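PDB 3LNL: GTP cyclohydrolase 1 type 2 homolog from Staphylococcus aureus subsp. aureus, which is of unknown function but binds zinc and forms a toroid-shaped hexamer, as a member of the GTP cyclohydrolase I type 2/NIF3 family. Local coordinates for residues M115-M120 with L242-E247; E255-D260 with A302-T307; S263-P268 with I326-Y331. The protein carries 2 engineered substitutions. All coordinates share one frame; numbering follows the deposited sequence.

Interaction 1: residues M115-M120 with L242-E247. Engineered in segment 115-120: V119 (natural residue Ala).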
loop_
_atom_site.group_PDB
_atom_site.type_symbol
_atom_site.label_atom_id
_atom_site.label_comp_id
_atom_site.label_asym_id
_atom_site.label_seq_id
_atom_site.Cartn_x
_atom_site.Cartn_y
_atom_site.Cartn_z
ATOM N N MET B 115 -4.585 -32.980 17.795
ATOM C CA MET B 115 -4.238 -34.300 17.256
ATOM C C MET B 115 -2.755 -34.607 17.341
ATOM O O MET B 115 -2.359 -35.705 17.764
ATOM C CB MET B 115 -4.678 -34.415 15.798
ATOM C CG MET B 115 -6.197 -34.460 15.635
ATOM S SD MET B 115 -6.596 -34.193 13.938
ATOM C CE MET B 115 -8.393 -33.902 13.993
ATOM N N LEU B 116 -1.934 -33.647 16.956
ATOM C CA LEU B 116 -0.487 -33.788 17.093
ATOM C C LEU B 116 -0.055 -34.034 18.542
ATOM O O LEU B 116 0.669 -34.976 18.829
ATOM C CB LEU B 116 0.238 -32.571 16.488
ATOM C CG LEU B 116 0.291 -32.601 14.962
ATOM C CD1 LEU B 116 0.709 -31.193 14.444
ATOM C CD2 LEU B 116 1.230 -33.748 14.428
ATOM N N ALA B 117 -0.558 -33.222 19.468
ATOM C CA ALA B 117 -0.217 -33.367 20.880
ATOM C C ALA B 117 -0.614 -34.732 21.439
ATOM O O ALA B 117 0.181 -35.399 22.135
ATOM C CB ALA B 117 -0.850 -32.222 21.714
ATOM N N LYS B 118 -1.799 -35.180 21.072
ATOM C CA LYS B 118 -2.298 -36.493 21.478
ATOM C C LYS B 118 -1.428 -37.607 20.928
ATOM O O LYS B 118 -1.038 -38.480 21.668
ATOM C CB LYS B 118 -3.770 -36.669 21.052
ATOM C CG LYS B 118 -4.772 -35.902 21.935
ATOM C CD LYS B 118 -4.840 -36.503 23.343
ATOM C CE LYS B 118 -6.000 -35.955 24.183
ATOM N NZ LYS B 118 -5.724 -36.212 25.649
ATOM N N VAL B 119 -1.043 -37.531 19.648
ATOM C CA VAL B 119 -0.180 -38.563 19.072
ATOM C C VAL B 119 1.223 -38.574 19.709
ATOM O O VAL B 119 1.874 -39.600 19.816
ATOM C CB VAL B 119 -0.067 -38.418 17.554
ATOM C CG1 VAL B 119 0.855 -39.512 16.990
ATOM C CG2 VAL B 119 -1.370 -38.504 16.961
ATOM N N MET B 120 1.662 -37.425 20.181
ATOM C CA MET B 120 2.907 -37.327 20.937
ATOM C C MET B 120 2.831 -37.766 22.381
ATOM O O MET B 120 3.865 -37.817 23.043
ATOM C CB MET B 120 3.425 -35.901 20.877
ATOM C CG MET B 120 3.816 -35.471 19.497
ATOM S SD MET B 120 4.270 -33.748 19.516
ATOM C CE MET B 120 4.170 -33.295 17.769
ATOM N N LEU B 242 -4.584 -20.753 16.909
ATOM C CA LEU B 242 -3.520 -21.465 16.203
ATOM C C LEU B 242 -2.397 -21.969 17.129
ATOM O O LEU B 242 -1.557 -21.188 17.620
ATOM C CB LEU B 242 -2.936 -20.602 15.076
ATOM C CG LEU B 242 -1.886 -21.343 14.256
ATOM C CD1 LEU B 242 -2.567 -22.451 13.404
ATOM C CD2 LEU B 242 -1.090 -20.389 13.387
ATOM N N GLY B 243 -2.431 -23.275 17.356
ATOM C CA GLY B 243 -1.456 -23.978 18.142
ATOM C C GLY B 243 -2.055 -24.474 19.441
ATOM O O GLY B 243 -3.147 -24.074 19.848
ATOM N N VAL B 244 -1.309 -25.366 20.078
ATOM C CA VAL B 244 -1.540 -25.775 21.450
ATOM C C VAL B 244 -0.270 -25.675 22.267
ATOM O O VAL B 244 0.860 -25.792 21.738
ATOM C CB VAL B 244 -2.071 -27.242 21.555
ATOM C CG1 VAL B 244 -3.507 -27.330 20.945
ATOM C CG2 VAL B 244 -1.080 -28.285 20.955
ATOM N N MET B 245 -0.452 -25.505 23.580
ATOM C CA MET B 245 0.625 -25.696 24.548
ATOM C C MET B 245 0.280 -26.961 25.268
ATOM O O MET B 245 -0.871 -27.149 25.633
ATOM C CB MET B 245 0.734 -24.531 25.573
ATOM C CG MET B 245 2.014 -24.577 26.430
ATOM S SD MET B 245 3.507 -23.992 25.516
ATOM C CE MET B 245 3.092 -22.219 25.335
ATOM N N ALA B 246 1.275 -27.804 25.536
ATOM C CA ALA B 246 1.076 -29.014 26.294
ATOM C C ALA B 246 2.376 -29.356 27.045
ATOM O O ALA B 246 3.360 -28.617 26.949
ATOM C CB ALA B 246 0.699 -30.131 25.349
ATOM N N GLU B 247 2.364 -30.461 27.790
ATOM C CA GLU B 247 3.552 -30.918 28.516
ATOM C C GLU B 247 3.800 -32.401 28.357
ATOM O O GLU B 247 2.864 -33.198 28.122
ATOM C CB GLU B 247 3.545 -30.570 30.030
ATOM C CG GLU B 247 2.428 -29.818 30.554
ATOM C CD GLU B 247 2.434 -29.783 32.075
ATOM O OE1 GLU B 247 3.331 -29.143 32.684
ATOM O OE2 GLU B 247 1.590 -30.473 32.669
#
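A117 turns its methyl group toward the strand and meets V244, with A117 CB 4.0 Å from V244 CG2. This is the tight half of the contact. Only one of the two valine branches does the touching: CG2 stands between the valine's own backbone N and carbonyl carbon, while CG1, anti to the carbonyl carbon, lies off to one flank and takes no part. Two residues further along the strand, on the same face, A246 offers a second methyl, but more loosely, with 4.5 Å from A117 CB to A246 CB. The small groups let helix and strand come close, and the CA atoms of A117 and A246 are 7.1 Å apart. No hydrogen bond crosses between 115-120 and 242-247. One residue past A117 the character changes, since K118 belongs to the solvent side of the helix and has no share in the contact.

Around this point I125 of strand 125-142 touches A117, V244 and A246, and I285 of strand 279-285 packs on L116, A117 and M120. Helix 112-119 thus lies on a sheet in which strand 240-253 is hydrogen-bonded to 125-142 through G243 and M245 and to 279-285 through V244 and A246.

Interaction 2: residues E255-D260 with A302-T307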
loop_
_atom_site.group_PDB
_atom_site.type_symbol
_atom_site.label_atom_id
_atom_site.label_comp_id
_atom_site.label_asym_id
_atom_site.label_seq_id
_atom_site.Cartn_x
_atom_site.Cartn_y
_atom_site.Cartn_z
ATOM N N GLU B 255 16.814 -33.724 22.844
ATOM C CA GLU B 255 17.094 -34.778 21.884
ATOM C C GLU B 255 16.244 -36.011 22.128
ATOM O O GLU B 255 15.780 -36.631 21.179
ATOM C CB GLU B 255 18.565 -35.156 21.867
ATOM C CG GLU B 255 19.023 -35.922 23.017
ATOM C CD GLU B 255 20.522 -36.228 22.937
ATOM O OE1 GLU B 255 21.074 -36.598 24.003
ATOM O OE2 GLU B 255 21.111 -36.076 21.821
ATOM N N ASP B 256 15.957 -36.305 23.382
ATOM C CA ASP B 256 15.122 -37.455 23.709
ATOM C C ASP B 256 13.679 -37.210 23.288
ATOM O O ASP B 256 13.018 -38.122 22.797
ATOM C CB ASP B 256 15.194 -37.778 25.201
ATOM C CG ASP B 256 16.522 -38.435 25.591
ATOM O OD1 ASP B 256 17.370 -38.736 24.725
ATOM O OD2 ASP B 256 16.698 -38.661 26.771
ATOM N N PHE B 257 13.199 -35.981 23.501
ATOM C CA PHE B 257 11.878 -35.594 23.043
ATOM C C PHE B 257 11.774 -35.666 21.523
ATOM O O PHE B 257 10.820 -36.259 20.996
ATOM C CB PHE B 257 11.479 -34.206 23.542
ATOM C CG PHE B 257 10.088 -33.828 23.170
ATOM C CD1 PHE B 257 9.022 -34.648 23.513
ATOM C CD2 PHE B 257 9.838 -32.672 22.442
ATOM C CE1 PHE B 257 7.730 -34.339 23.128
ATOM C CE2 PHE B 257 8.550 -32.336 22.101
ATOM C CZ PHE B 257 7.494 -33.174 22.462
ATOM N N ALA B 258 12.755 -35.102 20.825
ATOM C CA ALA B 258 12.797 -35.215 19.373
ATOM C C ALA B 258 12.731 -36.680 18.883
ATOM O O ALA B 258 11.966 -36.993 17.957
ATOM C CB ALA B 258 14.041 -34.497 18.784
ATOM N N ALA B 259 13.494 -37.562 19.514
ATOM C CA ALA B 259 13.508 -38.989 19.115
ATOM C C ALA B 259 12.198 -39.651 19.372
ATOM O O ALA B 259 11.724 -40.492 18.586
ATOM C CB ALA B 259 14.614 -39.739 19.857
ATOM N N ASP B 260 11.615 -39.327 20.521
ATOM C CA ASP B 260 10.314 -39.901 20.893
ATOM C C ASP B 260 9.217 -39.552 19.898
ATOM O O ASP B 260 8.419 -40.404 19.507
ATOM C CB ASP B 260 9.913 -39.409 22.290
ATOM C CG ASP B 260 8.785 -40.155 22.842
ATOM O OD1 ASP B 260 8.948 -41.369 23.079
ATOM O OD2 ASP B 260 7.723 -39.559 23.041
ATOM N N ALA B 302 6.656 -21.827 26.475
ATOM C CA ALA B 302 7.203 -23.011 25.815
ATOM C C ALA B 302 8.690 -23.190 26.055
ATOM O O ALA B 302 9.424 -22.240 26.011
ATOM C CB ALA B 302 6.927 -22.960 24.316
ATOM N N ASP B 303 9.121 -24.412 26.313
ATOM C CA ASP B 303 10.544 -24.799 26.264
ATOM C C ASP B 303 11.045 -25.149 24.864
ATOM O O ASP B 303 12.267 -25.126 24.620
ATOM C CB ASP B 303 10.811 -26.002 27.193
ATOM C CG ASP B 303 10.437 -25.705 28.655
ATOM O OD1 ASP B 303 10.680 -24.565 29.113
ATOM O OD2 ASP B 303 9.864 -26.610 29.314
ATOM N N VAL B 304 10.110 -25.481 23.957
ATOM C CA VAL B 304 10.427 -25.838 22.581
ATOM C C VAL B 304 9.176 -25.588 21.739
ATOM O O VAL B 304 8.026 -25.687 22.234
ATOM C CB VAL B 304 10.921 -27.342 22.462
ATOM C CG1 VAL B 304 9.825 -28.341 22.968
ATOM C CG2 VAL B 304 11.372 -27.688 21.028
ATOM N N PHE B 305 9.430 -25.157 20.515
ATOM C CA PHE B 305 8.448 -24.893 19.536
ATOM C C PHE B 305 8.560 -25.952 18.458
ATOM O O PHE B 305 9.593 -26.087 17.834
ATOM C CB PHE B 305 8.632 -23.522 18.944
ATOM C CG PHE B 305 7.552 -23.128 17.968
ATOM C CD1 PHE B 305 6.247 -22.905 18.403
ATOM C CD2 PHE B 305 7.827 -23.029 16.592
ATOM C CE1 PHE B 305 5.256 -22.523 17.519
ATOM C CE2 PHE B 305 6.833 -22.680 15.690
ATOM C CZ PHE B 305 5.538 -22.428 16.146
ATOM N N VAL B 306 7.482 -26.707 18.260
ATOM C CA VAL B 306 7.438 -27.815 17.314
ATOM C C VAL B 306 6.616 -27.433 16.111
ATOM O O VAL B 306 5.437 -26.995 16.240
ATOM C CB VAL B 306 6.802 -29.076 17.948
ATOM C CG1 VAL B 306 6.705 -30.224 16.904
ATOM C CG2 VAL B 306 7.600 -29.509 19.207
ATOM N N THR B 307 7.219 -27.564 14.924
ATOM C CA THR B 307 6.542 -27.189 13.687
ATOM C C THR B 307 7.180 -27.916 12.494
ATOM O O THR B 307 7.979 -28.835 12.679
ATOM C CB THR B 307 6.539 -25.645 13.497
ATOM O OG1 THR B 307 5.561 -25.276 12.526
ATOM C CG2 THR B 307 7.915 -25.066 13.060
#
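F257 reaches from its helix to two valines of the strand, and one ring carbon, CE2, makes both contacts. The aromatic-to-aliphatic approaches differ in direction. V306 CG2 comes in at the edge of the ring, near its plane, 4.2 Å from F257 CE2. V304 CG1 arrives obliquely, at 4.3 Å from the same F257 CE2. The phenylalanine CG is anti to its backbone N (chi1 -176°), and this extended arm lets the ring bridge a gap of 9.9 Å between the CA atoms of F257 and V304. V306 holds CG2 beside its own backbone N, anti to the carbonyl carbon, and that is the branch the ring meets.

Further apolar partners close in from the same sheet: I326 of strand 325-327 packs on F257 and V304, and I283 of strand 279-285 on F257 and V306. F305, between the two valines, faces the other way, onto helix 294-299.

Polar groups of 302-307 bond within the sheet and its loops: the carboxylate of D303 accepts from the backbone N of K281 and R282, and T307 OG1 bonds to I286 O and G290 N. On the helix, D260 pairs with K264 in a salt bridge.

Across the interface itself no hydrogen bond or charge is involved. Between these two segments the joining is by buried hydrocarbon, so their fit depends on shape rather than on directed bonds.

Interaction 3: residues S263-P268 with I326-Y331. With ZN (zinc ion), chain F.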
loop_
_atom_site.group_PDB
_atom_site.type_symbol
_atom_site.label_atom_id
_atom_site.label_comp_id
_atom_site.label_asym_id
_atom_site.label_seq_id
_atom_site.Cartn_x
_atom_site.Cartn_y
_atom_site.Cartn_z
ATOM N N SER B 263 9.581 -41.279 16.480
ATOM C CA SER B 263 9.037 -42.610 16.543
ATOM C C SER B 263 7.497 -42.642 16.560
ATOM O O SER B 263 6.852 -43.362 15.779
ATOM C CB SER B 263 9.659 -43.327 17.771
ATOM O OG SER B 263 9.084 -44.564 17.943
ATOM N N LYS B 264 6.892 -41.807 17.382
ATOM C CA LYS B 264 5.437 -41.822 17.537
ATOM C C LYS B 264 4.710 -41.406 16.256
ATOM O O LYS B 264 3.655 -41.946 15.950
ATOM C CB LYS B 264 4.992 -40.906 18.678
ATOM C CG LYS B 264 5.219 -41.534 20.036
ATOM C CD LYS B 264 4.849 -40.658 21.225
ATOM C CE LYS B 264 5.069 -41.489 22.526
ATOM N NZ LYS B 264 5.327 -40.569 23.655
ATOM N N LEU B 265 5.266 -40.440 15.529
ATOM C CA LEU B 265 4.678 -40.003 14.282
ATOM C C LEU B 265 5.246 -40.697 13.019
ATOM O O LEU B 265 4.879 -40.305 11.901
ATOM C CB LEU B 265 4.829 -38.472 14.130
ATOM C CG LEU B 265 3.919 -37.618 15.029
ATOM C CD1 LEU B 265 4.495 -36.218 15.258
ATOM C CD2 LEU B 265 2.570 -37.490 14.389
ATOM N N ASN B 266 6.151 -41.653 13.207
ATOM C CA ASN B 266 6.809 -42.410 12.136
ATOM C C ASN B 266 7.451 -41.494 11.081
ATOM O O ASN B 266 7.226 -41.620 9.869
ATOM C CB ASN B 266 5.773 -43.329 11.478
ATOM C CG ASN B 266 6.404 -44.430 10.683
ATOM O OD1 ASN B 266 7.478 -44.920 11.014
ATOM N ND2 ASN B 266 5.720 -44.853 9.616
ATOM N N ILE B 267 8.264 -40.571 11.558
ATOM C CA ILE B 267 8.864 -39.602 10.706
ATOM C C ILE B 267 10.207 -40.140 10.271
ATOM O O ILE B 267 10.981 -40.637 11.137
ATOM C CB ILE B 267 9.027 -38.245 11.453
ATOM C CG1 ILE B 267 7.746 -37.878 12.200
ATOM C CG2 ILE B 267 9.416 -37.119 10.454
ATOM C CD1 ILE B 267 7.942 -36.570 13.081
ATOM N N PRO B 268 10.531 -40.040 8.963
ATOM C CA PRO B 268 11.809 -40.583 8.487
ATOM C C PRO B 268 13.032 -39.841 9.001
ATOM O O PRO B 268 14.067 -40.441 9.231
ATOM C CB PRO B 268 11.709 -40.456 6.942
ATOM C CG PRO B 268 10.243 -40.497 6.666
ATOM C CD PRO B 268 9.621 -39.730 7.836
ATOM N N ILE B 326 11.911 -27.885 17.093
ATOM C CA ILE B 326 11.905 -29.173 16.416
ATOM C C ILE B 326 11.095 -29.050 15.119
ATOM O O ILE B 326 9.930 -28.634 15.105
ATOM C CB ILE B 326 11.344 -30.368 17.273
ATOM C CG1 ILE B 326 12.086 -30.494 18.597
ATOM C CG2 ILE B 326 11.473 -31.677 16.479
ATOM C CD1 ILE B 326 11.466 -31.381 19.629
ATOM N N ASP B 327 11.733 -29.441 14.021
ATOM C CA ASP B 327 11.087 -29.641 12.739
ATOM C C ASP B 327 10.629 -31.075 12.621
ATOM O O ASP B 327 11.423 -31.974 12.374
ATOM C CB ASP B 327 12.056 -29.284 11.614
ATOM C CG ASP B 327 11.395 -29.133 10.246
ATOM O OD1 ASP B 327 10.242 -29.585 10.064
ATOM O OD2 ASP B 327 12.061 -28.559 9.346
ATOM N N ILE B 328 9.320 -31.286 12.754
ATOM C CA ILE B 328 8.732 -32.614 12.556
ATOM C C ILE B 328 8.253 -32.832 11.100
ATOM O O ILE B 328 7.667 -33.898 10.766
ATOM C CB ILE B 328 7.561 -32.882 13.486
ATOM C CG1 ILE B 328 6.483 -31.805 13.368
ATOM C CG2 ILE B 328 8.064 -33.064 14.901
ATOM C CD1 ILE B 328 5.117 -32.195 14.094
ATOM N N ASN B 329 8.526 -31.824 10.266
ATOM C CA ASN B 329 8.093 -31.744 8.872
ATOM C C ASN B 329 6.635 -31.326 8.764
ATOM O O ASN B 329 5.811 -31.573 9.669
ATOM C CB ASN B 329 8.419 -33.039 8.108
ATOM C CG ASN B 329 9.909 -33.417 8.211
ATOM O OD1 ASN B 329 10.779 -32.548 8.094
ATOM N ND2 ASN B 329 10.188 -34.682 8.547
ATOM N N HIS B 330 6.335 -30.571 7.725
ATOM C CA HIS B 330 4.991 -30.106 7.467
ATOM C C HIS B 330 4.106 -31.331 7.252
ATOM O O HIS B 330 2.938 -31.339 7.702
ATOM C CB HIS B 330 5.053 -29.264 6.206
ATOM C CG HIS B 330 3.830 -28.466 5.873
ATOM N ND1 HIS B 330 3.924 -27.177 5.368
ATOM C CD2 HIS B 330 2.513 -28.763 5.922
ATOM C CE1 HIS B 330 2.703 -26.734 5.088
ATOM N NE2 HIS B 330 1.824 -27.635 5.503
ATOM N N TYR B 331 4.665 -32.357 6.575
ATOM C CA TYR B 331 3.927 -33.573 6.323
ATOM C C TYR B 331 3.311 -34.238 7.577
ATOM O O TYR B 331 2.316 -34.977 7.454
ATOM C CB TYR B 331 4.743 -34.602 5.506
ATOM C CG TYR B 331 3.892 -35.764 5.070
ATOM C CD1 TYR B 331 2.891 -35.572 4.123
ATOM C CD2 TYR B 331 3.995 -36.994 5.688
ATOM C CE1 TYR B 331 2.010 -36.587 3.776
ATOM C CE2 TYR B 331 3.143 -38.045 5.335
ATOM C CZ TYR B 331 2.124 -37.811 4.369
ATOM O OH TYR B 331 1.279 -38.824 4.004
HETATM ZN ZN ZN F . -0.384 -27.262 6.109
HETATM O O HOH W 1 -0.358 -25.693 4.508
HETATM O O HOH W 2 0.529 -25.614 7.294
HETATM O O HOH W 3 -2.135 -26.279 6.913
#
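I267 drives its side chain against I328 and N329, just where the chain leaves helix 254-264 through a Schellman motif at N266. Its CB bond points toward 326-331, and there the side chain forks. CG2, anti to the backbone N, passes close to the amide of N329, with I267 CG2 3.2 Å from N329 ND2, a tight and slightly strained approach. The other branch runs out extended from CG1 (chi2 174°) and delivers CD1 to I328: I267 CD1 lies 3.5 Å from I328 O and 3.7 Å from I328 CB. L265 adds a looser touch, L265 CD1 to I328 CD1 at 4.2 Å.

Two of the polar atoms that meet I267 have partners nearby: N329 ND2 bonds to S269 O, and S332 OG bonds to I328 O. The turn itself is fixed by D327, whose OD1 accepts from N329 N at 2.8 Å. The bond is bent (142° at the hydrogen) and meets the anti side of the carboxylate, 26° out of its plane.

Next in the chain comes H330. Its NE2 binds the zinc ion at 2.3 Å, and the other ring nitrogen, ND1, is hydrogen-bonded to D309 OD2. H69, E333 and three waters complete the six ligands, while H312 of the second subunit stacks on the H330 ring. The arrangement is an Asx turn at the end of strand 325-327, leading into one half of the dinuclear metal centre of this NIF3-family protein.

How the interactions relate
All three contacts are buried and lie against one mixed sheet, yet they differ in place and chemistry. Interactions 2 and 3 share helix 254-264; interaction 2 meets strand 304-307, interaction 3 the turn that follows neighbouring strand 325-327, and T307 joins the two through I326 and I328; their segments alternate along the chain. Interaction 1 closes earlier and brings helix 112-119 to strand 240-253, which runs on into helix 254-264. Interactions 1 and 2 are apolar across the interface, with methyls in one and an aromatic ring in the other, whereas interaction 3 adds polar groups, not hydrogen-bonded across the contact, and reaches the zinc site. K264 NZ, on helix 254-264, is hydrogen-bonded to M120 O of 115-120.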